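Local atomic coordinates of CELL WALL surface anchor family protein (Streptococcus pneumoniae, PDB entry 2X9X), a protein that forms the backbone subunit of the pneumococcal pilus, the repeated pilin that probably polymerises covalently into the fibre shaft. Residues 136-141 against 149-154; 28-33 against 262-267; 281-286 against 392-397; 267-272 against 377-382. The protein carries 1 engineered substitution. All coordinates share one frame; numbering follows the deposited sequence. Where two conformers were deposited one is given.

Overall arrangement
Strand 260-271 is shared by contacts 2 and 4. Contact 2 joins its start to residues 28-33, and contact 4 pairs its far part with 377-382; the two share Lys267, and Lys266 N lies 2.9 Å from Ile382 O. Contact 3 packs against contact 4, their centres about 11 Å apart, with Phe283 CE2 3.5 Å from Phe380 CZ. Phe283 and Glu394 of contact 3 pack on Lys270 of contact 4, which is covalently joined through NZ to Asn440. Contact 1 is remote, its centre about 26 Å from that of contact 2 and 43 Å from that of contact 4. It holds two of the four sodium ligands, on strand 133-142, a sheet neighbour of strand 260-271.

Contact 1: 136-141 against 149-154; sequences DVTFNY and NTPKPN. With NA (sodium ion), chain C.
Thr150 places its hydroxyl between Asp136 and Thr138, where residues 149-151 run back alongside strand 137-141. Its chi1 of -154° sets OG1 anti to the backbone N, and from there OG1 donates to Asp136 O at 2.8 Å. The bond arrives well above the carbonyl plane, 58° out of it. Thr138 OG1 also lies 2.8 Å from Thr150 OG1, a possible hydrogen bond whose proton has a competing acceptor.

The two carboxylate oxygens of Asp136 have separate tasks. OD1 binds the sodium ion at 2.5 Å, joined by Val137 O and by Asp255 and Glu258. OD2 forms a salt bridge with Lys219 and accepts from a water at 2.7 Å; the same water donates to Pro151 O at 2.8 Å and so ties the aspartate to the loop backbone. The Asp136 and Pro151 side chains cross at about a right angle, with OD2 3.9 Å from Pro151 CD.

At the other end, the Asn140 amide lies against the loop backbone, ND2 3.3 Å from Asn149 CA. A second water can bridge Asn140 OD1 and Asn149 O, though it has more acceptors in reach than protons. The Asn149 side chain turns outward to Tyr232 and Asp231. Lys152 NZ folds back to Thr150 O at 2.9 Å and also reaches Tyr232 O. With sodium and Lys219 sharing its carboxylate, Asp136 probably remains ionised, coupling the metal site to the loop.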
loop_
_atom_site.group_PDB
_atom_site.type_symbol
_atom_site.label_atom_id
_atom_site.label_comp_id
_atom_site.label_asym_id
_atom_site.label_seq_id
_atom_site.Cartn_x
_atom_site.Cartn_y
_atom_site.Cartn_z
ATOM N N ASP A 136 -5.460 -5.545 -7.094
ATOM C CA ASP A 136 -5.342 -6.819 -7.795
ATOM C C ASP A 136 -6.731 -7.279 -8.229
ATOM O O ASP A 136 -7.482 -7.843 -7.436
ATOM C CB ASP A 136 -4.688 -7.857 -6.867
ATOM C CG ASP A 136 -4.456 -9.185 -7.547
ATOM O OD1 ASP A 136 -4.999 -9.367 -8.641
ATOM O OD2 ASP A 136 -3.741 -10.055 -7.006
ATOM N N VAL A 137 -7.071 -7.029 -9.488
ATOM C CA VAL A 137 -8.390 -7.360 -10.013
ATOM C C VAL A 137 -8.379 -8.648 -10.826
ATOM O O VAL A 137 -7.449 -8.904 -11.578
ATOM C CB VAL A 137 -8.928 -6.227 -10.911
ATOM C CG1 VAL A 137 -10.151 -6.694 -11.697
ATOM C CG2 VAL A 137 -9.251 -4.997 -10.078
ATOM N N THR A 138 -9.420 -9.456 -10.676
ATOM C CA THR A 138 -9.588 -10.621 -11.531
ATOM C C THR A 138 -11.015 -10.592 -12.069
ATOM O O THR A 138 -11.944 -10.216 -11.351
ATOM C CB THR A 138 -9.309 -11.941 -10.775
ATOM O OG1 THR A 138 -8.003 -11.885 -10.176
ATOM C CG2 THR A 138 -9.367 -13.129 -11.728
ATOM N N PHE A 139 -11.179 -10.947 -13.341
ATOM C CA PHE A 139 -12.505 -11.058 -13.943
ATOM C C PHE A 139 -12.794 -12.525 -14.202
ATOM O O PHE A 139 -12.113 -13.171 -15.003
ATOM C CB PHE A 139 -12.600 -10.245 -15.245
ATOM C CG PHE A 139 -13.931 -10.371 -15.953
ATOM C CD1 PHE A 139 -15.101 -9.950 -15.344
ATOM C CD2 PHE A 139 -14.005 -10.898 -17.236
ATOM C CE1 PHE A 139 -16.323 -10.060 -15.995
ATOM C CE2 PHE A 139 -15.226 -11.011 -17.893
ATOM C CZ PHE A 139 -16.384 -10.590 -17.270
ATOM N N ASN A 140 -13.803 -13.042 -13.510
ATOM C CA ASN A 140 -14.167 -14.446 -13.591
ATOM C C ASN A 140 -15.499 -14.572 -14.320
ATOM O O ASN A 140 -16.485 -13.962 -13.917
ATOM C CB ASN A 140 -14.246 -15.032 -12.179
ATOM C CG ASN A 140 -12.942 -14.861 -11.411
ATOM O OD1 ASN A 140 -12.054 -15.706 -11.486
ATOM N ND2 ASN A 140 -12.819 -13.755 -10.678
ATOM N N TYR A 141 -15.516 -15.347 -15.401
ATOM C CA TYR A 141 -16.669 -15.396 -16.290
ATOM C C TYR A 141 -16.771 -16.754 -16.972
ATOM O O TYR A 141 -15.867 -17.581 -16.872
ATOM C CB TYR A 141 -16.529 -14.318 -17.370
ATOM C CG TYR A 141 -15.533 -14.693 -18.448
ATOM C CD1 TYR A 141 -14.165 -14.610 -18.216
ATOM C CD2 TYR A 141 -15.962 -15.148 -19.691
ATOM C CE1 TYR A 141 -13.251 -14.963 -19.194
ATOM C CE2 TYR A 141 -15.056 -15.504 -20.677
ATOM C CZ TYR A 141 -13.702 -15.410 -20.421
ATOM O OH TYR A 141 -12.800 -15.768 -21.393
ATOM N N ASN A 149 -12.404 -16.039 -8.035
ATOM C CA ASN A 149 -12.247 -14.662 -7.593
ATOM C C ASN A 149 -10.764 -14.299 -7.499
ATOM O O ASN A 149 -9.909 -15.060 -7.944
ATOM C CB ASN A 149 -12.949 -14.460 -6.255
ATOM C CG ASN A 149 -12.532 -15.488 -5.237
ATOM O OD1 ASN A 149 -11.343 -15.710 -5.032
ATOM N ND2 ASN A 149 -13.505 -16.133 -4.602
ATOM N N THR A 150 -10.460 -13.145 -6.912
ATOM C CA THR A 150 -9.094 -12.618 -6.933
ATOM C C THR A 150 -8.297 -13.017 -5.683
ATOM O O THR A 150 -8.876 -13.234 -4.621
ATOM C CB THR A 150 -9.107 -11.075 -7.093
ATOM O OG1 THR A 150 -7.884 -10.635 -7.697
ATOM C CG2 THR A 150 -9.298 -10.376 -5.747
ATOM N N PRO A 151 -6.963 -13.134 -5.807
ATOM C CA PRO A 151 -6.169 -13.498 -4.627
ATOM C C PRO A 151 -6.277 -12.474 -3.497
ATOM O O PRO A 151 -6.460 -11.273 -3.742
ATOM C CB PRO A 151 -4.735 -13.535 -5.170
ATOM C CG PRO A 151 -4.908 -13.890 -6.618
ATOM C CD PRO A 151 -6.151 -13.147 -7.037
ATOM N N LYS A 152 -6.177 -12.958 -2.262
ATOM C CA LYS A 152 -6.131 -12.093 -1.087
ATOM C C LYS A 152 -4.706 -12.093 -0.552
ATOM O O LYS A 152 -4.183 -13.143 -0.187
ATOM C CB LYS A 152 -7.091 -12.596 0.002
ATOM C CG LYS A 152 -8.577 -12.336 -0.271
ATOM C CD LYS A 152 -9.121 -13.265 -1.349
ATOM C CE LYS A 152 -10.583 -12.977 -1.663
ATOM N NZ LYS A 152 -11.032 -13.781 -2.839
ATOM N N PRO A 153 -4.066 -10.915 -0.502
ATOM C CA PRO A 153 -2.674 -10.862 -0.034
ATOM C C PRO A 153 -2.567 -11.110 1.473
ATOM O O PRO A 153 -3.501 -10.818 2.224
ATOM C CB PRO A 153 -2.230 -9.438 -0.396
ATOM C CG PRO A 153 -3.497 -8.646 -0.482
ATOM C CD PRO A 153 -4.599 -9.590 -0.869
ATOM N N ASN A 154 -1.439 -11.658 1.909
ATOM C CA ASN A 154 -1.252 -11.966 3.319
ATOM C C ASN A 154 0.220 -11.880 3.685
ATOM O O ASN A 154 1.090 -12.114 2.844
ATOM C CB ASN A 154 -1.796 -13.365 3.627
ATOM C CG ASN A 154 -2.063 -13.583 5.107
ATOM O OD1 ASN A 154 -2.037 -12.643 5.908
ATOM N ND2 ASN A 154 -2.323 -14.834 5.479
HETATM NA NA NA C . -4.999 -9.274 -11.180
HETATM O O HOH W 1 -4.078 -9.909 -4.341
HETATM O O HOH W 2 -9.388 -16.582 -10.191
#

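Contact 2: 28-33 against 262-267; sequences PVNHQV and VTYGKK
Asn30 and Val262 form a parallel beta bridge, held by Val262 N donating to Val29 O at 3.0 Å and by His31 N donating to Val262 O at 2.9 Å. The second bond is the straighter, 163° at the hydrogen against 144°. A CA-H...O contact from Asn30 CA also falls on Val262 O.

Beyond the bridge, Thr263 adds a side-chain bond: with chi1 at -152° its OG1 is anti to the backbone N and donates in plane to His31 O, at 2.9 Å. The Asn30 amide lies flat over the Tyr264 ring, the planes nearly parallel and Asn30 CG 3.2 Å from Tyr264 CE2, toward the rim of that face. In the plane of the ring, a water 2.7 Å from Tyr264 OH also donates a longer bond to Pro28 O. Pro28 CB packs on Val262 CG1 at 3.6 Å.

Elsewhere the backbone of Thr263 bonds to Glu130 and that of Tyr264 to Leu385. Strand 29-30 thus pairs in parallel with the start of strand 260-271, in the mixed sheet where 260-271 also pairs with 133-142 and 379-385. Its grip is mainly through main-chain atoms, which implies a junction depending more on backbone shape than on charge.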
loop_
_atom_site.group_PDB
_atom_site.type_symbol
_atom_site.label_atom_id
_atom_site.label_comp_id
_atom_site.label_asym_id
_atom_site.label_seq_id
_atom_site.Cartn_x
_atom_site.Cartn_y
_atom_site.Cartn_z
ATOM N N PRO A 28 6.006 2.209 -10.148
ATOM C CA PRO A 28 5.119 2.863 -9.182
ATOM C C PRO A 28 5.032 4.371 -9.391
ATOM O O PRO A 28 6.036 5.025 -9.705
ATOM C CB PRO A 28 5.778 2.555 -7.831
ATOM C CG PRO A 28 6.609 1.345 -8.079
ATOM C CD PRO A 28 7.101 1.480 -9.488
ATOM N N VAL A 29 3.827 4.907 -9.221
ATOM C CA VAL A 29 3.592 6.339 -9.295
ATOM C C VAL A 29 3.640 6.929 -7.890
ATOM O O VAL A 29 2.989 6.432 -6.966
ATOM C CB VAL A 29 2.235 6.660 -9.955
ATOM C CG1 VAL A 29 1.967 8.159 -9.930
ATOM C CG2 VAL A 29 2.198 6.128 -11.386
ATOM N N ASN A 30 4.427 7.984 -7.738
ATOM C CA ASN A 30 4.618 8.641 -6.454
ATOM C C ASN A 30 3.357 9.372 -5.990
ATOM O O ASN A 30 2.794 10.190 -6.725
ATOM C CB ASN A 30 5.797 9.605 -6.592
ATOM C CG ASN A 30 6.113 10.362 -5.321
ATOM O OD1 ASN A 30 5.957 9.866 -4.196
ATOM N ND2 ASN A 30 6.594 11.572 -5.498
ATOM N N HIS A 31 2.910 9.052 -4.778
ATOM C CA HIS A 31 1.813 9.756 -4.117
ATOM C C HIS A 31 2.238 10.121 -2.700
ATOM O O HIS A 31 3.220 9.581 -2.182
ATOM C CB HIS A 31 0.566 8.870 -4.041
ATOM C CG HIS A 31 -0.139 8.693 -5.347
ATOM N ND1 HIS A 31 -1.298 9.370 -5.663
ATOM C CD2 HIS A 31 0.148 7.918 -6.420
ATOM C CE1 HIS A 31 -1.696 9.017 -6.873
ATOM N NE2 HIS A 31 -0.838 8.135 -7.353
ATOM N N GLN A 32 1.507 11.035 -2.065
ATOM C CA GLN A 32 1.729 11.283 -0.643
ATOM C C GLN A 32 0.647 10.609 0.196
ATOM O O GLN A 32 -0.458 10.343 -0.290
ATOM C CB GLN A 32 1.830 12.778 -0.330
ATOM C CG GLN A 32 0.548 13.552 -0.481
ATOM C CD GLN A 32 0.705 15.038 -0.130
ATOM O OE1 GLN A 32 1.733 15.662 -0.409
ATOM N NE2 GLN A 32 -0.329 15.606 0.476
ATOM N N VAL A 33 0.971 10.309 1.447
ATOM C CA VAL A 33 -0.014 9.715 2.342
ATOM C C VAL A 33 -1.267 10.592 2.400
ATOM O O VAL A 33 -1.191 11.827 2.469
ATOM C CB VAL A 33 0.560 9.464 3.758
ATOM C CG1 VAL A 33 0.997 10.771 4.407
ATOM C CG2 VAL A 33 -0.460 8.735 4.635
ATOM N N VAL A 262 3.418 4.619 -4.585
ATOM C CA VAL A 262 4.534 4.595 -3.644
ATOM C C VAL A 262 4.787 5.971 -3.034
ATOM O O VAL A 262 4.600 6.995 -3.696
ATOM C CB VAL A 262 5.812 4.086 -4.337
ATOM C CG1 VAL A 262 6.316 5.116 -5.344
ATOM C CG2 VAL A 262 6.887 3.739 -3.313
ATOM N N THR A 263 5.199 5.988 -1.767
ATOM C CA THR A 263 5.537 7.248 -1.125
ATOM C C THR A 263 7.024 7.285 -0.780
ATOM O O THR A 263 7.688 6.248 -0.748
ATOM C CB THR A 263 4.679 7.511 0.121
ATOM O OG1 THR A 263 4.555 8.925 0.320
ATOM C CG2 THR A 263 5.300 6.862 1.351
ATOM N N TYR A 264 7.545 8.492 -0.556
ATOM C CA TYR A 264 8.979 8.707 -0.356
ATOM C C TYR A 264 9.262 9.345 1.007
ATOM O O TYR A 264 8.343 9.792 1.695
ATOM C CB TYR A 264 9.552 9.596 -1.473
ATOM C CG TYR A 264 9.394 9.048 -2.876
ATOM C CD1 TYR A 264 9.329 7.679 -3.115
ATOM C CD2 TYR A 264 9.349 9.905 -3.968
ATOM C CE1 TYR A 264 9.192 7.182 -4.407
ATOM C CE2 TYR A 264 9.213 9.421 -5.259
ATOM C CZ TYR A 264 9.133 8.061 -5.472
ATOM O OH TYR A 264 9.007 7.588 -6.762
ATOM N N GLY A 265 10.531 9.395 1.397
ATOM C CA GLY A 265 10.892 9.975 2.677
ATOM C C GLY A 265 12.341 10.415 2.764
ATOM O O GLY A 265 13.087 10.331 1.785
ATOM N N LYS A 266 12.744 10.881 3.945
ATOM C CA LYS A 266 14.102 11.372 4.146
ATOM C C LYS A 266 14.539 11.182 5.595
ATOM O O LYS A 266 13.733 11.346 6.515
ATOM C CB LYS A 266 14.184 12.857 3.772
ATOM C CG LYS A 266 15.602 13.379 3.568
ATOM C CD LYS A 266 16.199 12.837 2.278
ATOM C CE LYS A 266 17.628 13.312 2.071
ATOM N NZ LYS A 266 18.580 12.694 3.053
ATOM N N LYS A 267 15.816 10.846 5.783
ATOM C CA LYS A 267 16.420 10.690 7.106
ATOM C C LYS A 267 17.427 11.808 7.366
ATOM O O LYS A 267 18.073 12.298 6.433
ATOM C CB LYS A 267 17.143 9.347 7.206
ATOM C CG LYS A 267 16.253 8.135 7.042
ATOM C CD LYS A 267 17.094 6.875 6.854
ATOM C CE LYS A 267 16.226 5.639 6.716
ATOM N NZ LYS A 267 16.980 4.505 6.104
HETATM O O HOH W 3 8.848 5.168 -8.010
#

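Contact 3: 281-286 against 392-397; sequences AEFVIA and LEETKQ
Ala281 and Lys396 meet at the start of the pairing, where Ala281 CA brings a CA-H...O contact of 3.5 Å to Lys396 O. Glu282 follows with a nearly linear bond, 172° at the hydrogen, from its N to the same oxygen. Its own carbonyl is gripped twice: Glu282 O accepts Thr395 N at 2.8 Å and Lys396 N at 3.3 Å, both from one face of its plane. Two residues thus face one, a classic beta bulge that shifts the register by one. The Glu282 and Lys396 side chains run side by side in the same direction, CB to CB 3.7 Å. Their charged ends stay beyond salt-bridge range, and Glu282 OE2 pairs instead with Lys314. A water links Glu282 OE1 to Thr395 OG1.

Phe283 faces Glu394, whose chi1 of -169° brings CG to an off-centre CH-pi contact with the ring, 4.2 Å from the Phe283 centroid and 30° off its normal. Glu394 OE1 takes Leu404 N. Val284 exchanges two backbone bonds with Glu393, Val284 N to Glu393 O and Glu393 N to Val284 O, each 2.9 Å, while its CG2 touches the methyl of Thr395. Ile285 then meets Leu392 on the Phe283 side, Ile285 CG1 4.1 Å from Leu392 CD2.

Strand 282-286 lies between strands 372-373 and 388-394 of an antiparallel sheet, consistent with the Cna-B-like and prealbumin-like (transthyretin-type) families of the two segments. The face bearing Phe283, Ile285 and Leu392 packs on strands 260-271 and 379-385, whereas Lys314 comes from helix 304-325 to meet Glu282.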
loop_
_atom_site.group_PDB
_atom_site.type_symbol
_atom_site.label_atom_id
_atom_site.label_comp_id
_atom_site.label_asym_id
_atom_site.label_seq_id
_atom_site.Cartn_x
_atom_site.Cartn_y
_atom_site.Cartn_z
ATOM N N ALA A 281 16.937 18.463 19.294
ATOM C CA ALA A 281 16.775 19.534 18.317
ATOM C C ALA A 281 15.417 19.358 17.643
ATOM O O ALA A 281 15.003 18.231 17.352
ATOM C CB ALA A 281 17.895 19.509 17.289
ATOM N N GLU A 282 14.719 20.463 17.407
ATOM C CA GLU A 282 13.385 20.401 16.813
ATOM C C GLU A 282 13.318 21.158 15.493
ATOM O O GLU A 282 13.917 22.231 15.354
ATOM C CB GLU A 282 12.332 20.919 17.801
ATOM C CG GLU A 282 12.364 20.193 19.145
ATOM C CD GLU A 282 11.228 20.585 20.079
ATOM O OE1 GLU A 282 10.375 21.411 19.689
ATOM O OE2 GLU A 282 11.188 20.057 21.209
ATOM N N PHE A 283 12.592 20.587 14.531
ATOM C CA PHE A 283 12.521 21.123 13.175
ATOM C C PHE A 283 11.119 21.068 12.583
ATOM O O PHE A 283 10.311 20.202 12.932
ATOM C CB PHE A 283 13.432 20.325 12.240
ATOM C CG PHE A 283 14.870 20.345 12.632
ATOM C CD1 PHE A 283 15.738 21.274 12.080
ATOM C CD2 PHE A 283 15.363 19.435 13.553
ATOM C CE1 PHE A 283 17.073 21.298 12.442
ATOM C CE2 PHE A 283 16.697 19.455 13.922
ATOM C CZ PHE A 283 17.553 20.386 13.363
ATOM N N VAL A 284 10.850 21.988 11.664
ATOM C CA VAL A 284 9.683 21.893 10.802
ATOM C C VAL A 284 10.154 21.855 9.351
ATOM O O VAL A 284 11.339 22.065 9.069
ATOM C CB VAL A 284 8.698 23.062 11.020
ATOM C CG1 VAL A 284 8.142 23.021 12.446
ATOM C CG2 VAL A 284 9.374 24.400 10.730
ATOM N N ILE A 285 9.235 21.568 8.437
ATOM C CA ILE A 285 9.572 21.474 7.021
ATOM C C ILE A 285 8.855 22.542 6.197
ATOM O O ILE A 285 7.634 22.698 6.287
ATOM C CB ILE A 285 9.243 20.074 6.468
ATOM C CG1 ILE A 285 10.131 19.025 7.141
ATOM C CG2 ILE A 285 9.431 20.041 4.958
ATOM C CD1 ILE A 285 9.712 17.593 6.867
ATOM N N ALA A 286 9.625 23.285 5.402
ATOM C CA ALA A 286 9.068 24.327 4.547
ATOM C C ALA A 286 9.209 23.953 3.074
ATOM O O ALA A 286 10.065 23.139 2.711
ATOM C CB ALA A 286 9.743 25.665 4.824
ATOM N N LEU A 392 14.470 22.245 5.712
ATOM C CA LEU A 392 14.322 22.157 7.159
ATOM C C LEU A 392 14.475 23.534 7.782
ATOM O O LEU A 392 15.351 24.308 7.388
ATOM C CB LEU A 392 15.402 21.264 7.766
ATOM C CG LEU A 392 15.291 19.747 7.799
ATOM C CD1 LEU A 392 16.502 19.200 8.559
ATOM C CD2 LEU A 392 13.990 19.287 8.442
ATOM N N GLU A 393 13.641 23.828 8.770
ATOM C CA GLU A 393 13.840 25.005 9.603
ATOM C C GLU A 393 13.912 24.597 11.069
ATOM O O GLU A 393 12.976 23.993 11.600
ATOM C CB GLU A 393 12.728 26.032 9.389
ATOM C CG GLU A 393 12.923 27.298 10.206
ATOM C CD GLU A 393 11.884 28.363 9.921
ATOM O OE1 GLU A 393 11.573 28.605 8.734
ATOM O OE2 GLU A 393 11.389 28.974 10.890
ATOM N N GLU A 394 15.025 24.910 11.722
ATOM C CA GLU A 394 15.160 24.584 13.135
ATOM C C GLU A 394 14.304 25.528 13.970
ATOM O O GLU A 394 14.374 26.746 13.807
ATOM C CB GLU A 394 16.620 24.659 13.582
ATOM C CG GLU A 394 16.860 24.074 14.963
ATOM C CD GLU A 394 18.313 24.140 15.386
ATOM O OE1 GLU A 394 18.844 25.259 15.535
ATOM O OE2 GLU A 394 18.923 23.071 15.580
ATOM N N THR A 395 13.495 24.960 14.859
ATOM C CA THR A 395 12.626 25.758 15.717
ATOM C C THR A 395 13.082 25.721 17.176
ATOM O O THR A 395 12.735 26.601 17.966
ATOM C CB THR A 395 11.153 25.312 15.609
ATOM O OG1 THR A 395 11.052 23.910 15.886
ATOM C CG2 THR A 395 10.616 25.584 14.209
ATOM N N LYS A 396 13.858 24.699 17.529
ATOM C CA LYS A 396 14.458 24.622 18.858
ATOM C C LYS A 396 15.851 24.014 18.781
ATOM O O LYS A 396 16.032 22.924 18.245
ATOM C CB LYS A 396 13.586 23.814 19.821
ATOM C CG LYS A 396 14.133 23.788 21.246
ATOM C CD LYS A 396 13.185 23.095 22.211
ATOM C CE LYS A 396 13.709 23.175 23.638
ATOM N NZ LYS A 396 12.744 22.607 24.622
ATOM N N GLN A 397 16.837 24.720 19.321
ATOM C CA GLN A 397 18.208 24.242 19.273
ATOM C C GLN A 397 18.456 23.197 20.351
ATOM O O GLN A 397 17.803 23.207 21.399
ATOM C CB GLN A 397 19.193 25.402 19.435
ATOM C CG GLN A 397 19.159 26.067 20.798
ATOM C CD GLN A 397 18.194 27.235 20.861
ATOM O OE1 GLN A 397 17.105 27.190 20.287
ATOM N NE2 GLN A 397 18.591 28.290 21.562
HETATM O O HOH W 4 10.103 23.810 18.443
#

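Contact 4: 267-272 against 377-382; sequences KFVKVN and QGRFEI
Lys270 N donates to Gly378 O in the shortest backbone bond of this antiparallel pairing, 2.7 Å. Phe268 and Phe380 form the hydrogen-bonded pair next to it: Phe268 N reaches Phe380 O at 2.8 Å, nearly along the C=O axis, and Phe380 N returns to Phe268 O at 3.1 Å. Lys270 NZ donates to Val271 O at 3.2 Å, its chain bent at chi2 and chi4.

That nitrogen is also bonded covalently to Asn440 CG, an intramolecular Lys-Asn isopeptide bond of the kind familiar from CnaB-type pilin domains. It ties strand 260-271 to the C-terminal end of the chain. Glu394 touches both partners, consistent with the acidic residue that accompanies such bonds in relatives.

Around the link the packing is aromatic. Phe268 CB sits over one face of Phe380, 3.5 Å from the ring centroid and 19° off the normal. Phe380 has chi1 57°, between its backbone N and carbonyl carbon, which swings the ring across beneath that methylene. The two rings are within 12° of parallel but slid apart, so they barely overlap. Ile382 CG2 meets the edge of the Phe268 ring, 4.3 Å from Phe268 CE2, and Phe283 stacks on Phe380. On the other face of the sheet, Val269 CG1 rests 3.7 Å from Gln377 O, beside Arg379, whose NE forms a salt bridge with Asp375.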
loop_
_atom_site.group_PDB
_atom_site.type_symbol
_atom_site.label_atom_id
_atom_site.label_comp_id
_atom_site.label_asym_id
_atom_site.label_seq_id
_atom_site.Cartn_x
_atom_site.Cartn_y
_atom_site.Cartn_z
ATOM N N LYS A 267 15.816 10.846 5.783
ATOM C CA LYS A 267 16.420 10.690 7.106
ATOM C C LYS A 267 17.427 11.808 7.366
ATOM O O LYS A 267 18.073 12.298 6.433
ATOM C CB LYS A 267 17.143 9.347 7.206
ATOM C CG LYS A 267 16.253 8.135 7.042
ATOM C CD LYS A 267 17.094 6.875 6.854
ATOM C CE LYS A 267 16.226 5.639 6.716
ATOM N NZ LYS A 267 16.980 4.505 6.104
ATOM N N PHE A 268 17.554 12.199 8.634
ATOM C CA PHE A 268 18.478 13.253 9.058
ATOM C C PHE A 268 19.233 12.851 10.327
ATOM O O PHE A 268 18.711 12.093 11.150
ATOM C CB PHE A 268 17.712 14.544 9.363
ATOM C CG PHE A 268 16.836 15.023 8.242
ATOM C CD1 PHE A 268 17.323 15.908 7.296
ATOM C CD2 PHE A 268 15.519 14.603 8.145
ATOM C CE1 PHE A 268 16.514 16.362 6.262
ATOM C CE2 PHE A 268 14.706 15.052 7.117
ATOM C CZ PHE A 268 15.207 15.931 6.176
ATOM N N VAL A 269 20.448 13.375 10.491
ATOM C CA VAL A 269 21.169 13.262 11.761
ATOM C C VAL A 269 21.683 14.630 12.204
ATOM O O VAL A 269 22.377 15.320 11.453
ATOM C CB VAL A 269 22.366 12.282 11.691
ATOM C CG1 VAL A 269 23.113 12.254 13.033
ATOM C CG2 VAL A 269 21.903 10.888 11.304
ATOM N N LYS A 270 21.324 15.017 13.422
ATOM C CA LYS A 270 21.809 16.251 14.030
ATOM C C LYS A 270 23.141 16.023 14.741
ATOM O O LYS A 270 23.226 15.205 15.663
ATOM C CB LYS A 270 20.785 16.772 15.035
ATOM C CG LYS A 270 21.070 18.175 15.529
ATOM C CD LYS A 270 20.831 19.179 14.415
ATOM C CE LYS A 270 21.284 20.561 14.818
ATOM N NZ LYS A 270 22.758 20.589 15.015
ATOM N N VAL A 271 24.174 16.755 14.324
ATOM C CA VAL A 271 25.497 16.652 14.944
ATOM C C VAL A 271 26.084 18.024 15.261
ATOM O O VAL A 271 25.524 19.056 14.884
ATOM C CB VAL A 271 26.502 15.928 14.020
ATOM C CG1 VAL A 271 26.063 14.497 13.754
ATOM C CG2 VAL A 271 26.666 16.694 12.718
ATOM N N ASN A 272 27.220 18.031 15.955
ATOM C CA ASN A 272 28.006 19.252 16.099
ATOM C C ASN A 272 29.209 19.225 15.161
ATOM O O ASN A 272 29.296 18.361 14.286
ATOM C CB ASN A 272 28.424 19.494 17.555
ATOM C CG ASN A 272 29.360 18.420 18.096
ATOM O OD1 ASN A 272 29.937 17.635 17.342
ATOM N ND2 ASN A 272 29.515 18.389 19.416
ATOM N N GLN A 377 20.828 9.663 19.236
ATOM C CA GLN A 377 21.755 9.399 18.145
ATOM C C GLN A 377 21.602 10.463 17.063
ATOM O O GLN A 377 22.077 10.293 15.937
ATOM C CB GLN A 377 21.516 8.008 17.569
ATOM C CG GLN A 377 21.605 6.905 18.621
ATOM C CD GLN A 377 21.057 5.578 18.134
ATOM O OE1 GLN A 377 20.271 4.928 18.827
ATOM N NE2 GLN A 377 21.463 5.171 16.938
ATOM N N GLY A 378 20.928 11.558 17.416
ATOM C CA GLY A 378 20.743 12.691 16.521
ATOM C C GLY A 378 19.714 12.466 15.426
ATOM O O GLY A 378 19.515 13.331 14.563
ATOM N N ARG A 379 19.041 11.319 15.465
ATOM C CA ARG A 379 18.196 10.897 14.349
ATOM C C ARG A 379 16.808 11.526 14.333
ATOM O O ARG A 379 16.153 11.668 15.369
ATOM C CB ARG A 379 18.042 9.372 14.333
ATOM C CG ARG A 379 19.349 8.609 14.196
ATOM C CD ARG A 379 19.117 7.111 14.285
ATOM N NE ARG A 379 18.538 6.725 15.569
ATOM C CZ ARG A 379 18.524 5.482 16.036
ATOM N NH1 ARG A 379 17.979 5.222 17.217
ATOM N NH2 ARG A 379 19.058 4.500 15.322
ATOM N N PHE A 380 16.364 11.886 13.136
ATOM C CA PHE A 380 14.961 12.188 12.898
ATOM C C PHE A 380 14.631 11.949 11.429
ATOM O O PHE A 380 15.529 11.884 10.589
ATOM C CB PHE A 380 14.574 13.601 13.372
ATOM C CG PHE A 380 15.381 14.709 12.756
ATOM C CD1 PHE A 380 16.656 14.992 13.213
ATOM C CD2 PHE A 380 14.842 15.498 11.752
ATOM C CE1 PHE A 380 17.396 16.023 12.658
ATOM C CE2 PHE A 380 15.575 16.534 11.190
ATOM C CZ PHE A 380 16.856 16.797 11.649
ATOM N N GLU A 381 13.350 11.777 11.118
ATOM C CA GLU A 381 12.976 11.423 9.755
ATOM C C GLU A 381 11.551 11.832 9.413
ATOM O O GLU A 381 10.740 12.117 10.301
ATOM C CB GLU A 381 13.161 9.917 9.522
ATOM C CG GLU A 381 12.207 9.040 10.325
ATOM C CD GLU A 381 12.395 7.562 10.032
ATOM O OE1 GLU A 381 13.411 6.985 10.475
ATOM O OE2 GLU A 381 11.522 6.975 9.362
ATOM N N ILE A 382 11.259 11.852 8.117
ATOM C CA ILE A 382 9.924 12.162 7.615
ATOM C C ILE A 382 9.539 11.147 6.536
ATOM O O ILE A 382 10.360 10.790 5.679
ATOM C CB ILE A 382 9.843 13.612 7.063
ATOM C CG1 ILE A 382 8.407 13.960 6.637
ATOM C CG2 ILE A 382 10.823 13.819 5.906
ATOM C CD1 ILE A 382 7.443 14.111 7.796
#